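Thrombospondin related anonymous protein (Plasmodium falciparum, PDB 4F1J) is a membrane-anchored adhesive protein of the malaria parasite whose magnesium-binding von Willebrand factor A domain, the part crystallised here, probably engages ligands during cell adhesion. Local coordinates at residues N52-N57 / T92-A97; L117-T122 / K145-G150; I20-W25 / L83-P88. All coordinates share one frame; numbering follows the deposited sequence. Where two conformers were deposited one is given.

Contact 1 (N52-N57 / T92-A97); sequences NIFSNN and TNLSDA. With MG (magnesium ion), chain H; EDO (1,2-ethanediol), chain K.
F54 CG lies between its backbone N and carbonyl carbon (chi1 72°), and N93 CG is anti to its backbone N (chi1 -165°); F54 CD2 lies 3.6 Å from N93 O. N93 ND2 donates to N56 O at 2.9 Å. The bond is nearly straight (171°) and lies in the N93 amide plane. N93 N donates to S55 O at 2.7 Å, in the plane of that carbonyl. N93 is the N-cap of helix 94-106: its OD1 accepts from D96 N at 3.1 Å, the donor standing above the carbonyl plane. OD1 also accepts from a water bound to a second magnesium. S95 OG binds this ion at 2.1 Å, and D131 is its other protein ligand. The T92 side chain is about 4 Å from the other magnesium, bound by S17, S19 and D123. The F54 ring packs on the first turn of the helix, with CZ 3.7 Å from L94 CD1 and CD1 3.7 Å from A97 CB. T92 CG2 lies at the ring edge. D96 OD2 accepts from A58 N. The contact seats the start of helix 94-106 against the end of strand 47-54, where F54 and A97 also touch L13 of strand 8-15.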
loop_
_atom_site.group_PDB
_atom_site.type_symbol
_atom_site.label_atom_id
_atom_site.label_comp_id
_atom_site.label_asym_id
_atom_site.label_seq_id
_atom_site.Cartn_x
_atom_site.Cartn_y
_atom_site.Cartn_z
ATOM N N ASN A 52 3.729 1.350 -6.463
ATOM C CA ASN A 52 3.048 1.195 -7.743
ATOM C C ASN A 52 1.628 1.689 -7.659
ATOM O O ASN A 52 1.099 1.885 -6.563
ATOM C CB ASN A 52 3.158 -0.218 -8.362
ATOM C CG ASN A 52 2.343 -1.308 -7.665
ATOM O OD1 ASN A 52 1.242 -1.085 -7.166
ATOM N ND2 ASN A 52 2.886 -2.532 -7.673
ATOM N N ILE A 53 1.054 1.956 -8.830
ATOM C CA ILE A 53 -0.390 2.159 -8.937
ATOM C C ILE A 53 -0.954 0.937 -9.634
ATOM O O ILE A 53 -0.244 0.281 -10.421
ATOM C CB ILE A 53 -0.742 3.442 -9.678
ATOM C CG1 ILE A 53 -0.068 3.489 -11.048
ATOM C CG2 ILE A 53 -0.318 4.666 -8.833
ATOM C CD1 ILE A 53 -0.463 4.705 -11.910
ATOM N N PHE A 54 -2.214 0.630 -9.386
ATOM C CA PHE A 54 -2.830 -0.501 -10.063
ATOM C C PHE A 54 -4.314 -0.259 -10.308
ATOM O O PHE A 54 -5.055 0.223 -9.452
ATOM C CB PHE A 54 -2.592 -1.822 -9.306
ATOM C CG PHE A 54 -3.367 -1.945 -8.031
ATOM C CD1 PHE A 54 -2.847 -1.463 -6.847
ATOM C CD2 PHE A 54 -4.617 -2.546 -7.996
ATOM C CE1 PHE A 54 -3.548 -1.561 -5.663
ATOM C CE2 PHE A 54 -5.330 -2.616 -6.797
ATOM C CZ PHE A 54 -4.796 -2.107 -5.649
ATOM N N SER A 55 -4.719 -0.562 -11.535
ATOM C CA SER A 55 -6.130 -0.617 -11.870
ATOM C C SER A 55 -6.258 -1.760 -12.886
ATOM O O SER A 55 -6.458 -2.900 -12.481
ATOM C CB SER A 55 -6.658 0.753 -12.337
ATOM O OG SER A 55 -6.021 1.232 -13.494
ATOM N N ASN A 56 -6.088 -1.483 -14.181
ATOM C CA ASN A 56 -6.100 -2.549 -15.188
ATOM C C ASN A 56 -4.901 -3.479 -14.994
ATOM O O ASN A 56 -4.998 -4.686 -15.169
ATOM C CB ASN A 56 -6.102 -1.958 -16.614
ATOM C CG ASN A 56 -7.415 -1.251 -16.962
ATOM O OD1 ASN A 56 -8.432 -1.429 -16.277
ATOM N ND2 ASN A 56 -7.397 -0.452 -18.042
ATOM N N ASN A 57 -3.770 -2.857 -14.660
ATOM C CA ASN A 57 -2.490 -3.516 -14.414
ATOM C C ASN A 57 -1.740 -2.715 -13.362
ATOM O O ASN A 57 -2.161 -1.603 -13.019
ATOM C CB ASN A 57 -1.664 -3.556 -15.705
ATOM C CG ASN A 57 -2.367 -4.317 -16.817
ATOM O OD1 ASN A 57 -2.450 -5.537 -16.776
ATOM N ND2 ASN A 57 -2.904 -3.589 -17.797
ATOM N N THR A 92 -9.607 -3.302 -10.996
ATOM C CA THR A 92 -8.896 -3.465 -9.709
ATOM C C THR A 92 -8.050 -4.737 -9.711
ATOM O O THR A 92 -8.393 -5.728 -9.044
ATOM C CB THR A 92 -9.901 -3.477 -8.538
ATOM O OG1 THR A 92 -10.827 -2.379 -8.688
ATOM C CG2 THR A 92 -9.199 -3.408 -7.180
ATOM N N ASN A 93 -6.940 -4.677 -10.444
ATOM C CA ASN A 93 -6.067 -5.830 -10.617
ATOM C C ASN A 93 -5.048 -5.856 -9.473
ATOM O O ASN A 93 -3.846 -5.666 -9.684
ATOM C CB ASN A 93 -5.378 -5.748 -11.967
ATOM C CG ASN A 93 -4.729 -7.059 -12.405
ATOM O OD1 ASN A 93 -4.545 -7.997 -11.634
ATOM N ND2 ASN A 93 -4.349 -7.093 -13.658
ATOM N N LEU A 94 -5.546 -6.119 -8.269
ATOM C CA LEU A 94 -4.686 -6.247 -7.087
ATOM C C LEU A 94 -3.694 -7.385 -7.254
ATOM O O LEU A 94 -2.542 -7.280 -6.817
ATOM C CB LEU A 94 -5.510 -6.487 -5.820
ATOM C CG LEU A 94 -4.689 -6.654 -4.524
ATOM C CD1 LEU A 94 -3.856 -5.431 -4.272
ATOM C CD2 LEU A 94 -5.603 -6.977 -3.333
ATOM N N SER A 95 -4.118 -8.481 -7.870
ATOM C CA SER A 95 -3.233 -9.638 -7.980
ATOM C C SER A 95 -1.976 -9.315 -8.805
ATOM O O SER A 95 -0.892 -9.757 -8.441
ATOM C CB SER A 95 -3.993 -10.870 -8.495
ATOM O OG SER A 95 -4.464 -10.668 -9.824
ATOM N N ASP A 96 -2.098 -8.495 -9.841
ATOM C CA ASP A 96 -0.926 -8.039 -10.604
ATOM C C ASP A 96 0.010 -7.145 -9.766
ATOM O O ASP A 96 1.236 -7.249 -9.872
ATOM C CB ASP A 96 -1.333 -7.292 -11.884
ATOM C CG ASP A 96 -0.170 -7.085 -12.825
ATOM O OD1 ASP A 96 0.556 -8.070 -13.092
ATOM O OD2 ASP A 96 0.054 -5.951 -13.297
ATOM N N ALA A 97 -0.573 -6.252 -8.983
ATOM C CA ALA A 97 0.206 -5.426 -8.058
ATOM C C ALA A 97 1.008 -6.280 -7.059
ATOM O O ALA A 97 2.181 -6.020 -6.780
ATOM C CB ALA A 97 -0.734 -4.513 -7.298
HETATM MG MG MG H . -4.003 -12.133 -11.328
HETATM C C1 EDO K . -3.419 1.432 -15.086
HETATM O O1 EDO K . -3.556 0.062 -15.425
HETATM C C2 EDO K . -2.485 1.554 -13.925
HETATM O O2 EDO K . -1.236 1.083 -14.408
HETATM O O HOH W 1 -4.298 -10.401 -12.574
HETATM O O HOH W 2 -2.032 -11.774 -11.159
HETATM O O HOH W 3 -3.509 -13.332 -12.964
HETATM O O HOH W 4 -5.993 -12.357 -11.473
#

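Contact 2 (L117-T122 / K145-G150); sequences LVVILT and KIAVFG
L117-T122 and K145-G150 run parallel, pairing L117 with K145 through to T122 with G150. Their axes approach to 4.7 Å, with 17° between their directions. Five backbone hydrogen bonds join them. V118 N and I120 N donate to K145 O and A147 O, and T122 N donates to F149 O. In return A147 N reaches V118 O and F149 N reaches I120 O. V118, I120, A147 and F149 each use both N and O across the seam, as in regular parallel pairing; K145 gives only O and T122 only N between these two segments. CA-H...O contacts fill in between, such as L117 CA to K145 O at 3.4 Å.

Side chains alternate between the two faces. On one face lie V118, I120 and T122 with I146 and V148. I120 CG1 is anti to the carbonyl carbon (chi1 -69°), and CD1 at the end of that branch touches two neighbours. It is 3.8 Å from I146 CG2 and 3.9 Å from V148 CG2. T122 CG2 meets V148 CG1 at 4.0 Å, while T122 OG1 is hydrogen-bonded to D15. On the other face, the L121 and F149 side chains cross obliquely, with L121 CD2 3.7 Å from F149 CB. L117 CD1 rests 3.6 Å from K145 O. A147 offers only a methyl beside L117 and V119.

The pair forms the two strands of a right-handed beta-alpha-beta unit, connected by helix 129-141, in the Rossmann-like vWA sheet. T122 lies next to D123, a ligand of the magnesium also held by S17 and S19. Strand 8-15 flanks L117-T122 on its other edge. Helix 184-200 packs on L117, A147 and F149, where F191 meets the F149 ring edge-to-face, and helix 157-163 packs on I120 and V148.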
loop_
_atom_site.group_PDB
_atom_site.type_symbol
_atom_site.label_atom_id
_atom_site.label_comp_id
_atom_site.label_asym_id
_atom_site.label_seq_id
_atom_site.Cartn_x
_atom_site.Cartn_y
_atom_site.Cartn_z
ATOM N N LEU A 117 7.004 -5.370 4.016
ATOM C CA LEU A 117 5.653 -4.885 4.316
ATOM C C LEU A 117 5.000 -4.369 3.044
ATOM O O LEU A 117 5.556 -3.519 2.361
ATOM C CB LEU A 117 5.694 -3.747 5.347
ATOM C CG LEU A 117 4.402 -2.988 5.635
ATOM C CD1 LEU A 117 3.282 -3.913 6.213
ATOM C CD2 LEU A 117 4.695 -1.797 6.575
ATOM N N VAL A 118 3.793 -4.850 2.769
ATOM C CA VAL A 118 2.965 -4.337 1.694
ATOM C C VAL A 118 1.868 -3.484 2.333
ATOM O O VAL A 118 1.221 -3.902 3.298
ATOM C CB VAL A 118 2.324 -5.498 0.860
ATOM C CG1 VAL A 118 1.202 -4.977 -0.075
ATOM C CG2 VAL A 118 3.341 -6.223 0.028
ATOM N N VAL A 119 1.665 -2.274 1.816
ATOM C CA VAL A 119 0.541 -1.449 2.247
ATOM C C VAL A 119 -0.302 -1.105 1.041
ATOM O O VAL A 119 0.199 -0.493 0.072
ATOM C CB VAL A 119 0.986 -0.173 2.929
ATOM C CG1 VAL A 119 -0.236 0.643 3.314
ATOM C CG2 VAL A 119 1.811 -0.516 4.180
ATOM N N ILE A 120 -1.552 -1.573 1.080
ATOM C CA ILE A 120 -2.513 -1.398 -0.009
ATOM C C ILE A 120 -3.477 -0.251 0.358
ATOM O O ILE A 120 -4.077 -0.268 1.427
ATOM C CB ILE A 120 -3.320 -2.694 -0.248
ATOM C CG1 ILE A 120 -2.445 -3.806 -0.826
ATOM C CG2 ILE A 120 -4.489 -2.399 -1.179
ATOM C CD1 ILE A 120 -2.903 -5.253 -0.443
ATOM N N LEU A 121 -3.631 0.726 -0.534
ATOM C CA LEU A 121 -4.694 1.729 -0.450
ATOM C C LEU A 121 -5.739 1.361 -1.514
ATOM O O LEU A 121 -5.412 1.268 -2.690
ATOM C CB LEU A 121 -4.149 3.134 -0.695
ATOM C CG LEU A 121 -2.930 3.605 0.108
ATOM C CD1 LEU A 121 -2.611 5.068 -0.270
ATOM C CD2 LEU A 121 -3.135 3.398 1.588
ATOM N N THR A 122 -6.974 1.061 -1.103
ATOM C CA THR A 122 -7.958 0.583 -2.094
ATOM C C THR A 122 -9.350 1.087 -1.798
ATOM O O THR A 122 -9.709 1.268 -0.657
ATOM C CB THR A 122 -7.944 -0.966 -2.187
ATOM O OG1 THR A 122 -8.696 -1.418 -3.343
ATOM C CG2 THR A 122 -8.452 -1.616 -0.896
ATOM N N LYS A 145 4.436 -9.168 5.448
ATOM C CA LYS A 145 3.234 -8.742 6.115
ATOM C C LYS A 145 2.463 -7.815 5.164
ATOM O O LYS A 145 3.073 -7.053 4.422
ATOM C CB LYS A 145 3.550 -8.034 7.431
ATOM C CG LYS A 145 3.938 -9.017 8.521
ATOM C CD LYS A 145 3.960 -8.422 9.913
ATOM C CE LYS A 145 4.200 -9.534 10.958
ATOM N NZ LYS A 145 4.761 -9.056 12.268
ATOM N N ILE A 146 1.142 -7.886 5.232
ATOM C CA ILE A 146 0.270 -7.111 4.345
ATOM C C ILE A 146 -0.695 -6.290 5.177
ATOM O O ILE A 146 -1.325 -6.811 6.089
ATOM C CB ILE A 146 -0.521 -8.035 3.388
ATOM C CG1 ILE A 146 0.448 -8.930 2.557
ATOM C CG2 ILE A 146 -1.465 -7.179 2.479
ATOM C CD1 ILE A 146 -0.266 -9.992 1.665
ATOM N N ALA A 147 -0.785 -4.993 4.876
ATOM C CA ALA A 147 -1.732 -4.082 5.520
ATOM C C ALA A 147 -2.643 -3.489 4.463
ATOM O O ALA A 147 -2.219 -3.300 3.336
ATOM C CB ALA A 147 -0.989 -2.974 6.285
ATOM N N VAL A 148 -3.880 -3.185 4.840
ATOM C CA VAL A 148 -4.846 -2.602 3.922
ATOM C C VAL A 148 -5.566 -1.409 4.550
ATOM O O VAL A 148 -6.089 -1.474 5.668
ATOM C CB VAL A 148 -5.916 -3.622 3.462
ATOM C CG1 VAL A 148 -6.985 -2.931 2.605
ATOM C CG2 VAL A 148 -5.279 -4.792 2.666
ATOM N N PHE A 149 -5.630 -0.332 3.786
ATOM C CA PHE A 149 -6.382 0.874 4.156
ATOM C C PHE A 149 -7.510 0.990 3.135
ATOM O O PHE A 149 -7.271 1.313 1.968
ATOM C CB PHE A 149 -5.453 2.091 4.110
ATOM C CG PHE A 149 -6.071 3.384 4.616
ATOM C CD1 PHE A 149 -6.776 4.211 3.750
ATOM C CD2 PHE A 149 -5.904 3.786 5.939
ATOM C CE1 PHE A 149 -7.315 5.414 4.183
ATOM C CE2 PHE A 149 -6.458 4.991 6.385
ATOM C CZ PHE A 149 -7.144 5.802 5.514
ATOM N N GLY A 150 -8.734 0.720 3.581
ATOM C CA GLY A 150 -9.909 0.728 2.715
ATOM C C GLY A 150 -10.612 2.061 2.736
ATOM O O GLY A 150 -10.696 2.712 3.774
#

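Contact 3 (I20-W25 / L83-P88); sequences IRRHNW and LSTNLP. With SO4 (sulfate ion), chain G.
R22, W25 and P88 make a partly buried contact of hydrogen bonds and apolar packing between the start of helix 22-38 and the loop after helix 72-80. R22 bends at CD (chi2 68°); its guanidinium lies at the loop carbonyls. NH2 donates to L83 O at 2.7 Å, nearly in the guanidinium plane. NH1 donates to L87 O at 2.8 Å and only weakly to L83 O. A sulfate, probably from the crystallisation liquor, takes bonds from NE and NH2. Inside the loop, L87 N donates to T85 OG1, forming an ST turn. P88 follows a cis peptide bond and fits against the helix start, its CD 3.7 Å from R22 CA. In the vWA fold this helix follows the DxSxS loop of the metal-ion-dependent adhesion site (MIDAS), whose S17 and S19 bind magnesium, and R21 is the helix N-cap. W25 CG, anti to the backbone N (chi1 -179°), lies 3.9 Å from P88 CD. One face of the indole receives L87 CB, 3.6 Å above the plane and offset toward the rim. L87 CD1 approaches W25 CZ2 at 3.6 Å. W25 NE1 donates to L82 O, and I20 CB touches P88 CG at 4.1 Å.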
loop_
_atom_site.group_PDB
_atom_site.type_symbol
_atom_site.label_atom_id
_atom_site.label_comp_id
_atom_site.label_asym_id
_atom_site.label_seq_id
_atom_site.Cartn_x
_atom_site.Cartn_y
_atom_site.Cartn_z
ATOM N N ILE A 20 -12.903 5.625 -8.177
ATOM C CA ILE A 20 -12.404 6.684 -7.296
ATOM C C ILE A 20 -13.018 8.054 -7.573
ATOM O O ILE A 20 -13.329 8.790 -6.642
ATOM C CB ILE A 20 -10.868 6.781 -7.379
ATOM C CG1 ILE A 20 -10.250 5.526 -6.732
ATOM C CG2 ILE A 20 -10.347 8.087 -6.698
ATOM C CD1 ILE A 20 -8.706 5.440 -6.841
ATOM N N ARG A 21 -13.179 8.346 -8.858
ATOM C CA ARG A 21 -13.558 9.658 -9.373
ATOM C C ARG A 21 -12.389 10.634 -9.272
ATOM O O ARG A 21 -11.675 10.704 -8.258
ATOM C CB ARG A 21 -14.805 10.234 -8.703
ATOM C CG ARG A 21 -16.015 9.303 -8.683
ATOM C CD ARG A 21 -16.513 9.011 -10.068
ATOM N NE ARG A 21 -17.634 8.078 -10.110
ATOM C CZ ARG A 21 -18.912 8.380 -9.849
ATOM N NH1 ARG A 21 -19.284 9.610 -9.489
ATOM N NH2 ARG A 21 -19.838 7.430 -9.951
ATOM N N ARG A 22 -12.198 11.386 -10.344
ATOM C CA ARG A 22 -11.110 12.349 -10.432
ATOM C C ARG A 22 -11.047 13.301 -9.231
ATOM O O ARG A 22 -9.955 13.560 -8.711
ATOM C CB ARG A 22 -11.196 13.132 -11.746
ATOM C CG ARG A 22 -10.187 14.195 -11.919
ATOM C CD ARG A 22 -8.782 13.675 -12.079
ATOM N NE ARG A 22 -7.841 14.773 -12.278
ATOM C CZ ARG A 22 -6.529 14.641 -12.437
ATOM N NH1 ARG A 22 -5.959 13.442 -12.432
ATOM N NH2 ARG A 22 -5.782 15.720 -12.604
ATOM N N HIS A 23 -12.189 13.819 -8.765
ATOM C CA HIS A 23 -12.105 14.827 -7.686
ATOM C C HIS A 23 -11.555 14.211 -6.389
ATOM O O HIS A 23 -10.790 14.840 -5.677
ATOM C CB HIS A 23 -13.448 15.534 -7.457
ATOM C CG HIS A 23 -14.535 14.630 -6.988
ATOM N ND1 HIS A 23 -14.747 14.379 -5.658
ATOM C CD2 HIS A 23 -15.506 13.970 -7.661
ATOM C CE1 HIS A 23 -15.780 13.565 -5.525
ATOM N NE2 HIS A 23 -16.273 13.314 -6.724
ATOM N N ASN A 24 -11.900 12.953 -6.130
ATOM C CA ASN A 24 -11.364 12.220 -4.987
ATOM C C ASN A 24 -9.903 11.860 -5.165
ATOM O O ASN A 24 -9.136 11.926 -4.199
ATOM C CB ASN A 24 -12.149 10.945 -4.719
ATOM C CG ASN A 24 -13.456 11.193 -4.031
ATOM O OD1 ASN A 24 -13.591 12.115 -3.219
ATOM N ND2 ASN A 24 -14.432 10.335 -4.301
ATOM N N TRP A 25 -9.509 11.520 -6.386
ATOM C CA TRP A 25 -8.093 11.257 -6.680
ATOM C C TRP A 25 -7.233 12.472 -6.345
ATOM O O TRP A 25 -6.184 12.379 -5.697
ATOM C CB TRP A 25 -7.917 10.904 -8.145
ATOM C CG TRP A 25 -6.528 10.593 -8.526
ATOM C CD1 TRP A 25 -5.683 11.363 -9.246
ATOM C CD2 TRP A 25 -5.818 9.371 -8.248
ATOM N NE1 TRP A 25 -4.490 10.727 -9.425
ATOM C CE2 TRP A 25 -4.542 9.503 -8.812
ATOM C CE3 TRP A 25 -6.135 8.196 -7.552
ATOM C CZ2 TRP A 25 -3.576 8.502 -8.723
ATOM C CZ3 TRP A 25 -5.180 7.207 -7.467
ATOM C CH2 TRP A 25 -3.920 7.364 -8.047
ATOM N N LEU A 83 -0.990 13.635 -10.157
ATOM C CA LEU A 83 -2.064 14.578 -10.467
ATOM C C LEU A 83 -2.092 14.883 -11.948
ATOM O O LEU A 83 -3.161 14.920 -12.550
ATOM C CB LEU A 83 -1.869 15.878 -9.681
ATOM C CG LEU A 83 -1.962 15.761 -8.156
ATOM C CD1 LEU A 83 -1.510 17.075 -7.501
ATOM C CD2 LEU A 83 -3.352 15.394 -7.697
ATOM N N SER A 84 -0.913 15.050 -12.545
ATOM C CA SER A 84 -0.772 15.395 -13.975
ATOM C C SER A 84 -0.758 14.141 -14.847
ATOM O O SER A 84 0.217 13.869 -15.556
ATOM C CB SER A 84 0.516 16.197 -14.185
ATOM O OG SER A 84 0.605 17.254 -13.245
ATOM N N THR A 85 -1.846 13.379 -14.775
ATOM C CA THR A 85 -2.014 12.138 -15.514
ATOM C C THR A 85 -3.484 11.970 -15.915
ATOM O O THR A 85 -4.335 12.782 -15.536
ATOM C CB THR A 85 -1.711 10.923 -14.616
ATOM O OG1 THR A 85 -2.659 10.911 -13.547
ATOM C CG2 THR A 85 -0.296 10.977 -14.043
ATOM N N ASN A 86 -3.757 10.872 -16.618
ATOM C CA ASN A 86 -5.108 10.451 -16.975
ATOM C C ASN A 86 -5.772 9.623 -15.888
ATOM O O ASN A 86 -6.787 8.985 -16.135
ATOM C CB ASN A 86 -5.102 9.665 -18.298
ATOM C CG ASN A 86 -4.341 8.347 -18.217
ATOM O OD1 ASN A 86 -3.608 8.081 -17.253
ATOM N ND2 ASN A 86 -4.512 7.499 -19.244
ATOM N N LEU A 87 -5.218 9.646 -14.681
ATOM C CA LEU A 87 -5.763 8.847 -13.589
ATOM C C LEU A 87 -6.873 9.608 -12.894
ATOM O O LEU A 87 -6.881 10.828 -12.896
ATOM C CB LEU A 87 -4.668 8.553 -12.569
ATOM C CG LEU A 87 -3.518 7.711 -13.103
ATOM C CD1 LEU A 87 -2.428 7.621 -11.987
ATOM C CD2 LEU A 87 -3.989 6.335 -13.579
ATOM N N PRO A 88 -7.812 8.899 -12.278
ATOM C CA PRO A 88 -7.956 7.448 -12.182
ATOM C C PRO A 88 -8.762 6.845 -13.326
ATOM O O PRO A 88 -9.517 7.555 -13.992
ATOM C CB PRO A 88 -8.735 7.289 -10.889
ATOM C CG PRO A 88 -9.621 8.521 -10.865
ATOM C CD PRO A 88 -8.845 9.607 -11.496
HETATM S S SO4 G . -8.358 18.580 -11.701
HETATM O O1 SO4 G . -8.695 18.981 -10.344
HETATM O O2 SO4 G . -8.741 19.609 -12.672
HETATM O O3 SO4 G . -6.905 18.409 -11.749
HETATM O O4 SO4 G . -9.080 17.380 -12.064
#

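In the fold
From the N terminus, strand 8-15 leads into the metal-binding loop and then I20-W25, the first half of contact 3. The chain next enters N52-N57, which opens contact 1. L83-P88 then closes contact 3 over 57 intervening residues, and T92-A97 closes contact 1 over 34. The two loops therefore cross, and they touch where I53 CD1 packs on L87 CD1. Contact 2 follows in series, its strands separated by 22 residues including helix 129-141. It meets contact 1 through L94 and I120. Contact 3 ties helix 22-38 to the loop before helix 94-106, contact 1 ties helix 94-106 to strand 47-54, and contact 2 lies within the sheet.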